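Local coordinates for 82 prophage-derived uncharacterized protein ybcO (PDB 3G27) that binds a zinc ion at a four-cysteine site and is probably a nuclease, though its activity is unproven, at residues 9-14 against 50-55; 14-19 against 81-86; 18-23 against 54-59. All blocks are in the same frame, centred on the assembly; numbering follows the deposited sequence. Where two conformers were deposited one is given.

Contact 1 of 3, residues 9-14 against 50-55. With ZN (zinc ion), chain B.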
ATOM      1  N   ARG A   9       4.055  -8.593  16.414  1.00 44.97           N
ATOM      2  CA  ARG A   9       3.319  -8.615  17.662  1.00 44.25           C
ATOM      3  C   ARG A   9       3.997  -7.657  18.642  1.00 43.43           C
ATOM      4  O   ARG A   9       5.224  -7.622  18.721  1.00 43.17           O
ATOM      5  CB  ARG A   9       3.248 -10.043  18.215  1.00 43.75           C
ATOM      6  N   GLY A  10       3.204  -6.834  19.337  1.00 42.64           N
ATOM      7  CA  GLY A  10       3.759  -5.902  20.330  1.00 42.12           C
ATOM      8  C   GLY A  10       4.411  -4.646  19.773  1.00 41.25           C
ATOM      9  O   GLY A  10       5.010  -3.852  20.519  1.00 41.13           O
ATOM     10  N   ARG A  11       4.307  -4.465  18.467  1.00 40.20           N
ATOM     11  CA  ARG A  11       4.718  -3.229  17.850  1.00 39.85           C
ATOM     12  C   ARG A  11       3.528  -2.290  17.757  1.00 38.82           C
ATOM     13  O   ARG A  11       2.370  -2.693  17.830  1.00 38.53           O
ATOM     14  CB  ARG A  11       5.234  -3.482  16.441  1.00 40.32           C
ATOM     15  CG  ARG A  11       6.516  -4.252  16.345  1.00 42.87           C
ATOM     16  CD  ARG A  11       7.634  -3.337  15.969  1.00 46.51           C
ATOM     17  NE  ARG A  11       8.771  -4.052  15.403  1.00 49.81           N
ATOM     18  CZ  ARG A  11       9.868  -3.446  14.970  1.00 52.26           C
ATOM     19  NH1 ARG A  11      10.881  -4.160  14.476  1.00 53.11           N
ATOM     20  NH2 ARG A  11       9.954  -2.112  15.041  1.00 53.90           N
ATOM     21  N   GLU A  12       3.844  -1.033  17.519  1.00 38.04           N
ATOM     22  CA  GLU A  12       2.854   0.004  17.304  1.00 38.29           C
ATOM     23  C   GLU A  12       2.005  -0.182  16.040  1.00 36.36           C
ATOM     24  O   GLU A  12       2.519  -0.520  14.974  1.00 35.38           O
ATOM     25  CB  GLU A  12       3.581   1.351  17.218  1.00 39.42           C
ATOM     26  CG  GLU A  12       2.667   2.556  17.274  1.00 43.96           C
ATOM     27  CD  GLU A  12       3.189   3.634  18.214  1.00 50.72           C
ATOM     28  OE1 GLU A  12       4.103   4.429  17.809  1.00 53.51           O
ATOM     29  OE2 GLU A  12       2.670   3.661  19.369  1.00 55.06           O
ATOM     30  N   CYS A  13       0.701   0.083  16.164  1.00 34.45           N
ATOM     31  CA  CYS A  13      -0.217   0.025  15.029  1.00 32.66           C
ATOM     32  C   CYS A  13       0.229   1.027  13.986  1.00 32.16           C
ATOM     33  O   CYS A  13       0.489   2.174  14.309  1.00 30.96           O
ATOM     34  CB  CYS A  13      -1.638   0.360  15.483  1.00 32.44           C
ATOM     35  SG  CYS A  13      -2.907   0.205  14.229  1.00 30.09           S
ATOM     36  N   GLN A  14       0.324   0.578  12.736  1.00 31.93           N
ATOM     37  CA  GLN A  14       0.653   1.452  11.614  1.00 31.42           C
ATOM     38  C   GLN A  14      -0.570   1.891  10.820  1.00 30.93           C
ATOM     39  O   GLN A  14      -0.432   2.689   9.910  1.00 29.57           O
ATOM     40  CB  GLN A  14       1.651   0.766  10.690  1.00 31.98           C
ATOM     41  CG  GLN A  14       2.967   0.431  11.354  1.00 32.11           C
ATOM     42  CD  GLN A  14       3.663   1.688  11.887  1.00 34.89           C
ATOM     43  OE1 GLN A  14       3.903   2.633  11.142  1.00 36.16           O
ATOM     44  NE2 GLN A  14       3.964   1.705  13.188  1.00 33.06           N
ATOM     45  N   ALA A  50       0.954  -7.053   4.072  1.00 30.84           N
ATOM     46  CA  ALA A  50       0.323  -7.023   5.389  1.00 30.96           C
ATOM     47  C   ALA A  50       0.799  -5.772   6.144  1.00 30.61           C
ATOM     48  O   ALA A  50       1.825  -5.174   5.790  1.00 30.50           O
ATOM     49  CB  ALA A  50       0.661  -8.292   6.182  1.00 30.08           C
ATOM     50  N   THR A  51       0.018  -5.381   7.149  1.00 30.24           N
ATOM     51  CA  THR A  51       0.350  -4.274   8.044  1.00 29.82           C
ATOM     52  C   THR A  51       0.260  -4.707   9.502  1.00 29.47           C
ATOM     53  O   THR A  51      -0.503  -5.597   9.840  1.00 29.49           O
ATOM     54  CB  THR A  51      -0.591  -3.062   7.818  1.00 30.31           C
ATOM     55  OG1 THR A  51      -0.153  -1.958   8.627  1.00 29.29           O
ATOM     56  CG2 THR A  51      -2.076  -3.412   8.125  1.00 28.46           C
ATOM     57  N   ILE A  52       1.067  -4.064  10.355  1.00 29.38           N
ATOM     58  CA  ILE A  52       0.942  -4.155  11.809  1.00 28.48           C
ATOM     59  C   ILE A  52      -0.345  -3.399  12.105  1.00 27.90           C
ATOM     60  O   ILE A  52      -0.523  -2.263  11.650  1.00 26.57           O
ATOM     61  CB  ILE A  52       2.117  -3.434  12.568  1.00 28.72           C
ATOM     62  CG1 ILE A  52       3.515  -3.916  12.100  1.00 29.42           C
ATOM     63  CG2 ILE A  52       2.012  -3.647  14.037  1.00 29.32           C
ATOM     64  CD1 ILE A  52       4.660  -2.957  12.482  1.00 26.64           C
ATOM     65  N   ALA A  53      -1.241  -4.021  12.846  1.00 27.73           N
ATOM     66  CA  ALA A  53      -2.512  -3.410  13.151  1.00 27.96           C
ATOM     67  C   ALA A  53      -2.894  -3.850  14.546  1.00 28.02           C
ATOM     68  O   ALA A  53      -2.708  -5.009  14.886  1.00 27.94           O
ATOM     69  CB  ALA A  53      -3.569  -3.864  12.120  1.00 27.89           C
ATOM     70  N   CYS A  54      -3.397  -2.913  15.349  1.00 28.61           N
ATOM     71  CA  CYS A  54      -4.022  -3.212  16.640  1.00 28.85           C
ATOM     72  C   CYS A  54      -5.319  -3.940  16.396  1.00 28.81           C
ATOM     73  O   CYS A  54      -5.815  -3.943  15.282  1.00 30.11           O
ATOM     74  CB  CYS A  54      -4.330  -1.944  17.421  1.00 29.22           C
ATOM     75  SG  CYS A  54      -5.709  -0.923  16.743  1.00 29.65           S
ATOM     76  N   SER A  55      -5.868  -4.551  17.444  1.00 28.56           N
ATOM     77  CA  SER A  55      -7.005  -5.433  17.307  1.00 27.97           C
ATOM     78  C   SER A  55      -8.208  -4.751  16.658  1.00 28.05           C
ATOM     79  O   SER A  55      -8.911  -5.345  15.840  1.00 27.94           O
ATOM     80  CB  SER A  55      -7.380  -6.031  18.668  1.00 28.57           C
ATOM     81  OG  SER A  55      -7.577  -5.044  19.678  1.00 28.02           O
TER
HETATM   82 ZN    ZN B  97      -4.941   0.776  15.333  1.00 38.54          ZN
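Half of a four-cysteine zinc site is built here, where Cys13 from an irregular segment and Cys54, just beyond strand 50-53, put their sulfurs on the same ion. Cys13 SG lies 2.4 Å from the zinc, and Cys21 and Cys57 supply the other two ligands. SG of Cys13 stands anti to its backbone N (chi1 -175°), which carries it across to the end of the strand. There it also accepts a nearly straight hydrogen bond from Cys54 N (N to SG 3.3 Å, angle at the hydrogen 171°), so one ligand's sulfur is gripped by the backbone of another. Such N-H to thiolate bonds are common at zinc-cysteine sites and would partly offset the negative charge of the sulfur.

One residue further, Gln14 N donates to Ile52 O at 3.2 Å, reaching the carbonyl from above its plane. The end-to-end directions of residues 11-14 and 51-54 are 111° apart, so the segments cross rather than pair as a sheet. Ile52 has the largest share of the surface buried between the two segments: its CG2 presses on Glu12 O at 3.3 Å, while CD1 meets both Arg11 CB and Gln14 CG at 4.0 Å each. The Gln14 chain bends at chi2, beyond a CG that runs beside Ile52, and its NE2 returns to Glu12 O at 3.2 Å.

The contact is largely buried. Strand 50-53 pairs antiparallel with strand 29-32, Ile87 of helix 70-90 packs on Arg11, Gln14 and Ile52, and Cys54 is the N-cap of helix 55-61.

Contact 2 of 3, residues 14-19 against 81-86. With CA (calcium ion), chain C.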
ATOM      1  N   GLN A  14       0.324   0.578  12.736  1.00 31.93           N
ATOM      2  CA  GLN A  14       0.653   1.452  11.614  1.00 31.42           C
ATOM      3  C   GLN A  14      -0.570   1.891  10.820  1.00 30.93           C
ATOM      4  O   GLN A  14      -0.432   2.689   9.910  1.00 29.57           O
ATOM      5  CB  GLN A  14       1.651   0.766  10.690  1.00 31.98           C
ATOM      6  CG  GLN A  14       2.967   0.431  11.354  1.00 32.11           C
ATOM      7  CD  GLN A  14       3.663   1.688  11.887  1.00 34.89           C
ATOM      8  OE1 GLN A  14       3.903   2.633  11.142  1.00 36.16           O
ATOM      9  NE2 GLN A  14       3.964   1.705  13.188  1.00 33.06           N
ATOM     10  N   VAL A  15      -1.758   1.386  11.173  1.00 31.31           N
ATOM     11  CA  VAL A  15      -3.001   1.707  10.432  1.00 31.58           C
ATOM     12  C   VAL A  15      -3.591   2.985  11.030  1.00 32.35           C
ATOM     13  O   VAL A  15      -3.881   3.944  10.322  1.00 33.07           O
ATOM     14  CB  VAL A  15      -4.058   0.575  10.523  1.00 31.05           C
ATOM     15  CG1 VAL A  15      -5.348   1.002   9.855  1.00 31.16           C
ATOM     16  CG2 VAL A  15      -3.559  -0.709   9.912  1.00 30.33           C
ATOM     17  N   ARG A  16      -3.782   2.973  12.344  0.50 32.30           N
ATOM     18  CA  ARG A  16      -4.182   4.161  13.100  0.50 32.95           C
ATOM     19  C   ARG A  16      -5.407   4.903  12.556  0.50 32.78           C
ATOM     20  O   ARG A  16      -5.353   6.120  12.356  0.50 32.80           O
ATOM     21  CB  ARG A  16      -3.000   5.133  13.198  0.50 33.18           C
ATOM     22  CG  ARG A  16      -1.637   4.438  13.297  0.50 34.96           C
ATOM     23  CD  ARG A  16      -0.590   5.354  13.911  0.50 38.41           C
ATOM     24  NE  ARG A  16       0.774   5.020  13.505  0.50 40.82           N
ATOM     25  CZ  ARG A  16       1.443   5.679  12.569  0.50 43.31           C
ATOM     26  NH1 ARG A  16       2.685   5.325  12.263  0.50 44.79           N
ATOM     27  NH2 ARG A  16       0.867   6.699  11.941  0.50 44.83           N
ATOM     28  N   ILE A  17      -6.513   4.188  12.342  1.00 32.48           N
ATOM     29  CA  ILE A  17      -7.760   4.833  11.958  1.00 31.95           C
ATOM     30  C   ILE A  17      -8.224   5.645  13.168  1.00 31.07           C
ATOM     31  O   ILE A  17      -8.385   5.103  14.280  1.00 31.87           O
ATOM     32  CB  ILE A  17      -8.860   3.833  11.547  1.00 31.85           C
ATOM     33  CG1 ILE A  17      -8.418   3.024  10.331  1.00 32.96           C
ATOM     34  CG2 ILE A  17     -10.146   4.596  11.251  1.00 31.53           C
ATOM     35  CD1 ILE A  17      -9.261   1.820  10.013  1.00 30.28           C
ATOM     36  N   PRO A  18      -8.431   6.949  12.980  1.00 30.42           N
ATOM     37  CA  PRO A  18      -8.856   7.720  14.134  1.00 30.14           C
ATOM     38  C   PRO A  18     -10.108   7.169  14.797  1.00 29.70           C
ATOM     39  O   PRO A  18     -11.017   6.732  14.120  1.00 29.27           O
ATOM     40  CB  PRO A  18      -9.122   9.106  13.545  1.00 30.51           C
ATOM     41  CG  PRO A  18      -8.200   9.179  12.355  1.00 29.83           C
ATOM     42  CD  PRO A  18      -8.208   7.810  11.796  1.00 30.29           C
ATOM     43  N   GLY A  19     -10.132   7.189  16.127  1.00 29.06           N
ATOM     44  CA  GLY A  19     -11.283   6.730  16.886  1.00 28.83           C
ATOM     45  C   GLY A  19     -11.220   5.234  17.046  1.00 28.75           C
ATOM     46  O   GLY A  19     -11.129   4.714  18.168  1.00 28.83           O
HETATM   47  N   MSE A  81       0.490  -0.708   5.584  1.00 29.80           N
HETATM   48  CA  MSE A  81       1.340  -1.688   4.912  1.00 29.79           C
HETATM   49  C   MSE A  81       2.691  -1.080   4.494  1.00 29.18           C
HETATM   50  O   MSE A  81       3.741  -1.678   4.713  1.00 28.45           O
HETATM   51  CB  MSE A  81       0.626  -2.261   3.678  1.00 30.37           C
HETATM   52  CG  MSE A  81       1.501  -3.220   2.867  1.00 31.93           C
HETATM   53 SE   MSE A  81       0.605  -3.885   1.270  1.00 39.09          SE
HETATM   54  CE  MSE A  81       0.762  -2.303   0.161  1.00 30.19           C
ATOM     55  N   ALA A  82       2.648   0.104   3.891  1.00 28.88           N
ATOM     56  CA  ALA A  82       3.856   0.796   3.428  1.00 28.89           C
ATOM     57  C   ALA A  82       4.765   1.183   4.602  1.00 28.91           C
ATOM     58  O   ALA A  82       5.971   1.000   4.562  1.00 29.08           O
ATOM     59  CB  ALA A  82       3.476   2.018   2.604  1.00 28.13           C
ATOM     60  N   ARG A  83       4.174   1.704   5.663  1.00 29.82           N
ATOM     61  CA  ARG A  83       4.909   1.983   6.908  1.00 29.89           C
ATOM     62  C   ARG A  83       5.553   0.738   7.537  1.00 29.29           C
ATOM     63  O   ARG A  83       6.718   0.772   7.922  1.00 29.55           O
ATOM     64  CB  ARG A  83       3.977   2.621   7.906  1.00 30.66           C
ATOM     65  CG  ARG A  83       3.430   3.956   7.460  1.00 34.46           C
ATOM     66  CD  ARG A  83       2.634   4.606   8.588  1.00 40.35           C
ATOM     67  NE  ARG A  83       1.869   5.733   8.077  1.00 43.82           N
ATOM     68  CZ  ARG A  83       0.566   5.938   8.262  1.00 47.66           C
ATOM     69  NH1 ARG A  83      -0.189   5.103   8.978  1.00 47.87           N
ATOM     70  NH2 ARG A  83       0.004   7.015   7.716  1.00 50.58           N
ATOM     71  N   THR A  84       4.795  -0.348   7.616  1.00 28.63           N
ATOM     72  CA  THR A  84       5.293  -1.655   8.061  1.00 28.08           C
ATOM     73  C   THR A  84       6.466  -2.189   7.260  1.00 28.84           C
ATOM     74  O   THR A  84       7.453  -2.633   7.829  1.00 28.84           O
ATOM     75  CB  THR A  84       4.176  -2.683   7.992  1.00 27.85           C
ATOM     76  OG1 THR A  84       3.060  -2.194   8.757  1.00 26.57           O
ATOM     77  CG2 THR A  84       4.631  -4.038   8.515  1.00 25.37           C
ATOM     78  N   GLN A  85       6.355  -2.166   5.939  1.00 29.60           N
ATOM     79  CA  GLN A  85       7.452  -2.590   5.069  1.00 30.11           C
ATOM     80  C   GLN A  85       8.638  -1.680   5.270  1.00 30.33           C
ATOM     81  O   GLN A  85       9.778  -2.131   5.265  1.00 29.98           O
ATOM     82  CB  GLN A  85       7.017  -2.600   3.600  1.00 30.29           C
ATOM     83  CG  GLN A  85       5.920  -3.662   3.280  1.00 30.85           C
ATOM     84  CD  GLN A  85       5.386  -3.578   1.854  1.00 31.02           C
ATOM     85  OE1 GLN A  85       5.880  -2.808   1.030  1.00 34.12           O
ATOM     86  NE2 GLN A  85       4.407  -4.404   1.548  1.00 31.03           N
ATOM     87  N   VAL A  86       8.381  -0.397   5.482  1.00 31.09           N
ATOM     88  CA  VAL A  86       9.468   0.528   5.738  1.00 31.85           C
ATOM     89  C   VAL A  86      10.158   0.199   7.071  1.00 32.85           C
ATOM     90  O   VAL A  86      11.377   0.284   7.173  1.00 32.70           O
ATOM     91  CB  VAL A  86       9.010   1.990   5.743  1.00 32.07           C
ATOM     92  CG1 VAL A  86      10.066   2.859   6.456  1.00 31.82           C
ATOM     93  CG2 VAL A  86       8.752   2.484   4.322  1.00 30.54           C
TER
HETATM   94 CA    CA C  98     -10.045   4.327  20.274  1.00 38.85          CA
HETATM   95  O   HOH W   1      -2.723   5.033   8.118  1.00 41.77           O
HETATM   96  O   HOH W   2     -10.414   1.805  19.910  1.00 30.91           O
HETATM   97  O   HOH W   3      -8.225   4.450  21.787  1.00 26.03           O
HETATM   98  O   HOH W   4      -8.652   6.278  19.213  1.00 29.39           O
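Gln14 and Arg83 mark the closest backbone approach, CA to CA 6.4 Å, where an irregular segment passes a turn of helix 70-90. Arg83 carries most of the contact. The chain runs extended from CG to NE, and NH1 at its end lies 2.6 Å from Gln14 O. The acceptor lies near the guanidinium plane, but the hydrogen bond is bent, with 133° at the hydrogen. The same NH1 donates to a water 2.7 Å away, and that water probably donates to Val15 O, which would link NH1 to two successive carbonyls, one directly and one through water.

Closer to the helix, Gln14 OE1 rests on the aliphatic part of Arg83, 3.2 Å from CB, and the amide and guanidinium planes stand 78° apart. Gln14 CG meets Thr84 OG1 at 3.7 Å; that hydroxyl hydrogen-bonds Gly80 O in its own helix, and also meets Thr51 OG1 and Ile52 N of strand 50-53.

Arg16, in the conformer described, lays its guanidinium over one face of Arg83's as an offset stack, with planes 13° apart and centres separated by 4.4 Å. NH2 of Arg16 approaches above the rim of the Arg83 group, 3.5 Å from Arg83 NH1. Val15 points away from the helix segment, and its side chain packs on Cys57 and Ile61 of helix 55-61.

Two like charges thus face each other in a contact that otherwise joins carbonyl and amide oxygens, a water and aliphatic chain. Bonding to the Gln14 carbonyl near the plane leaves a face of the group for Arg16, and the nearby backbone oxygens, with a long, weak ion pair from Arg83 to Glu79, would be expected to ease the repulsion.

Contact 3 of 3, residues 18-23 against 54-59. With ZN (zinc ion), chain B; CA (calcium ion), chain C.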
ATOM      1  N   PRO A  18      -8.431   6.949  12.980  1.00 30.42           N
ATOM      2  CA  PRO A  18      -8.856   7.720  14.134  1.00 30.14           C
ATOM      3  C   PRO A  18     -10.108   7.169  14.797  1.00 29.70           C
ATOM      4  O   PRO A  18     -11.017   6.732  14.120  1.00 29.27           O
ATOM      5  CB  PRO A  18      -9.122   9.106  13.545  1.00 30.51           C
ATOM      6  CG  PRO A  18      -8.200   9.179  12.355  1.00 29.83           C
ATOM      7  CD  PRO A  18      -8.208   7.810  11.796  1.00 30.29           C
ATOM      8  N   GLY A  19     -10.132   7.189  16.127  1.00 29.06           N
ATOM      9  CA  GLY A  19     -11.283   6.730  16.886  1.00 28.83           C
ATOM     10  C   GLY A  19     -11.220   5.234  17.046  1.00 28.75           C
ATOM     11  O   GLY A  19     -11.129   4.714  18.168  1.00 28.83           O
ATOM     12  N   VAL A  20     -11.230   4.556  15.908  1.00 28.56           N
ATOM     13  CA  VAL A  20     -11.168   3.104  15.851  1.00 28.78           C
ATOM     14  C   VAL A  20      -9.908   2.513  16.529  1.00 28.84           C
ATOM     15  O   VAL A  20      -9.987   1.542  17.298  1.00 30.41           O
ATOM     16  CB  VAL A  20     -11.303   2.603  14.344  1.00 28.77           C
ATOM     17  CG1 VAL A  20     -11.045   1.131  14.258  1.00 26.85           C
ATOM     18  CG2 VAL A  20     -12.649   2.980  13.746  1.00 26.36           C
ATOM     19  N   CYS A  21      -8.758   3.100  16.250  1.00 28.61           N
ATOM     20  CA  CYS A  21      -7.510   2.627  16.816  1.00 28.75           C
ATOM     21  C   CYS A  21      -7.616   2.570  18.316  1.00 28.41           C
ATOM     22  O   CYS A  21      -8.144   3.497  18.944  1.00 29.37           O
ATOM     23  CB  CYS A  21      -6.338   3.545  16.434  1.00 28.16           C
ATOM     24  SG  CYS A  21      -4.644   2.738  16.559  1.00 30.33           S
ATOM     25  N   ASN A  22      -7.097   1.502  18.902  1.00 28.47           N
ATOM     26  CA  ASN A  22      -6.951   1.464  20.338  1.00 28.62           C
ATOM     27  C   ASN A  22      -5.568   1.955  20.826  1.00 29.35           C
ATOM     28  O   ASN A  22      -5.379   2.208  21.990  1.00 29.28           O
ATOM     29  CB  ASN A  22      -7.341   0.090  20.930  1.00 28.77           C
ATOM     30  CG  ASN A  22      -6.430  -1.049  20.506  1.00 27.74           C
ATOM     31  OD1 ASN A  22      -5.218  -0.900  20.370  1.00 29.97           O
ATOM     32  ND2 ASN A  22      -7.020  -2.208  20.323  1.00 25.38           N
ATOM     33  N   GLY A  23      -4.602   2.074  19.926  1.00 29.84           N
ATOM     34  CA  GLY A  23      -3.271   2.546  20.276  1.00 30.36           C
ATOM     35  C   GLY A  23      -2.469   1.667  21.223  1.00 30.38           C
ATOM     36  O   GLY A  23      -1.488   2.136  21.825  1.00 30.79           O
ATOM     37  N   CYS A  54      -3.397  -2.913  15.349  1.00 28.61           N
ATOM     38  CA  CYS A  54      -4.022  -3.212  16.640  1.00 28.85           C
ATOM     39  C   CYS A  54      -5.319  -3.940  16.396  1.00 28.81           C
ATOM     40  O   CYS A  54      -5.815  -3.943  15.282  1.00 30.11           O
ATOM     41  CB  CYS A  54      -4.330  -1.944  17.421  1.00 29.22           C
ATOM     42  SG  CYS A  54      -5.709  -0.923  16.743  1.00 29.65           S
ATOM     43  N   SER A  55      -5.868  -4.551  17.444  1.00 28.56           N
ATOM     44  CA  SER A  55      -7.005  -5.433  17.307  1.00 27.97           C
ATOM     45  C   SER A  55      -8.208  -4.751  16.658  1.00 28.05           C
ATOM     46  O   SER A  55      -8.911  -5.345  15.840  1.00 27.94           O
ATOM     47  CB  SER A  55      -7.380  -6.031  18.668  1.00 28.57           C
ATOM     48  OG  SER A  55      -7.577  -5.044  19.678  1.00 28.02           O
ATOM     49  N   ALA A  56      -8.407  -3.489  17.013  1.00 27.84           N
ATOM     50  CA  ALA A  56      -9.518  -2.678  16.519  1.00 28.35           C
ATOM     51  C   ALA A  56      -9.370  -2.330  15.056  1.00 28.27           C
ATOM     52  O   ALA A  56     -10.291  -2.451  14.263  1.00 27.70           O
ATOM     53  CB  ALA A  56      -9.605  -1.404  17.341  1.00 28.33           C
ATOM     54  N   CYS A  57      -8.194  -1.858  14.700  1.00 29.42           N
ATOM     55  CA  CYS A  57      -7.936  -1.505  13.300  1.00 29.68           C
ATOM     56  C   CYS A  57      -7.974  -2.741  12.419  1.00 29.34           C
ATOM     57  O   CYS A  57      -8.465  -2.706  11.314  1.00 29.54           O
ATOM     58  CB  CYS A  57      -6.587  -0.787  13.179  1.00 29.53           C
ATOM     59  SG  CYS A  57      -6.650   0.929  13.678  1.00 30.22           S
ATOM     60  N   HIS A  58      -7.490  -3.867  12.933  1.00 29.33           N
ATOM     61  CA  HIS A  58      -7.546  -5.105  12.198  1.00 28.28           C
ATOM     62  C   HIS A  58      -8.997  -5.469  11.867  1.00 27.83           C
ATOM     63  O   HIS A  58      -9.318  -5.756  10.730  1.00 28.00           O
ATOM     64  CB  HIS A  58      -6.903  -6.177  13.054  1.00 28.97           C
ATOM     65  CG  HIS A  58      -6.749  -7.490  12.382  1.00 29.75           C
ATOM     66  ND1 HIS A  58      -6.542  -8.652  13.090  1.00 31.80           N
ATOM     67  CD2 HIS A  58      -6.738  -7.830  11.069  1.00 31.59           C
ATOM     68  CE1 HIS A  58      -6.408  -9.655  12.232  1.00 31.38           C
ATOM     69  NE2 HIS A  58      -6.528  -9.183  11.005  1.00 29.96           N
ATOM     70  N   ASP A  59      -9.883  -5.456  12.858  1.00 26.98           N
ATOM     71  CA  ASP A  59     -11.292  -5.792  12.620  1.00 26.39           C
ATOM     72  C   ASP A  59     -11.943  -4.842  11.617  1.00 25.90           C
ATOM     73  O   ASP A  59     -12.710  -5.261  10.780  1.00 26.30           O
ATOM     74  CB  ASP A  59     -12.056  -5.805  13.914  1.00 26.21           C
ATOM     75  CG  ASP A  59     -11.638  -6.949  14.840  1.00 27.36           C
ATOM     76  OD1 ASP A  59     -11.023  -7.908  14.345  1.00 27.96           O
ATOM     77  OD2 ASP A  59     -11.948  -6.907  16.068  1.00 28.80           O
TER
HETATM   78 ZN    ZN B  97      -4.941   0.776  15.333  1.00 38.54          ZN
HETATM   79 CA    CA C  98     -10.045   4.327  20.274  1.00 38.85          CA
HETATM   80  O   HOH W   2     -10.414   1.805  19.910  1.00 30.91           O
HETATM   81  O   HOH W   3      -8.225   4.450  21.787  1.00 26.03           O
HETATM   82  O   HOH W   4      -8.652   6.278  19.213  1.00 29.39           O
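Cys21 and Cys57 turn their sulfurs onto one zinc ion from two separate segments of the chain, their CA atoms 5.4 Å apart. Cys21 points its CB away from the helix segment overall, yet SG, anti to the backbone N (chi1 -159°), reaches the metal at 2.3 Å. Cys57 comes from the first turn of helix 55-61, with SG beside its own backbone N and 2.4 Å from the zinc; this sulfur also lies against Cys21 CA at 3.7 Å. Beyond its metal bond, Cys54 SG accepts from two backbone donors. Asn22 N, from the loop, gives a nearly straight bond of 3.5 Å (168° at the hydrogen), and from within the CxxC turn Cys57 N donates at 3.4 Å, so Cys54 SG caps the helix start.

This is a Cys4 zinc site: Cys54 and Cys57 form the CxxC pair at the N-terminus of the helix, Cys21 comes from the loop, and Cys13 completes the set. Bonds from backbone N-H groups to a sulfur, together with the helix N-terminus, would probably stabilise its thiolate form.

Beside the metal, Asn22 has its CG between the backbone N and the carbonyl carbon (chi1 65°), and the amide beyond it lies beside Cys54 and Ser55. OD1 touches Cys54 CB at 3.3 Å and accepts a hydrogen bond from Asn24 N, while ND2 comes near Ser55 OG. On the other flank Val20 lays CG1 against the Ala56 carbonyl, and its own oxygen meets Ala56 CB at 3.0 Å. That oxygen also accepts from a water bound to the calcium ion, whose other ligands are two more waters and the carbonyl oxygens of Gly19 and Cys21.

In the fold
Contacts 1 and 3 end on the same short run of chain, where strand 50-53 passes into helix 55-61, and share Cys54 on the zinc; each supplies ligands the other lacks. Contact 1 is buried near the middle of the chain, whereas contact 3, centred about 9 Å from the centre of the chain, is partly buried and adjoins the hydrated calcium. Contact 2 is also mainly buried and continues contact 1 through Gln14, with Thr84 probably hydrogen-bonded to the strand. Its chemistry differs, though: guanidinium groups, carbonyls and water, with the metal-bound Gly19 distant from the helix. The loop before strand 29-32 runs through all three.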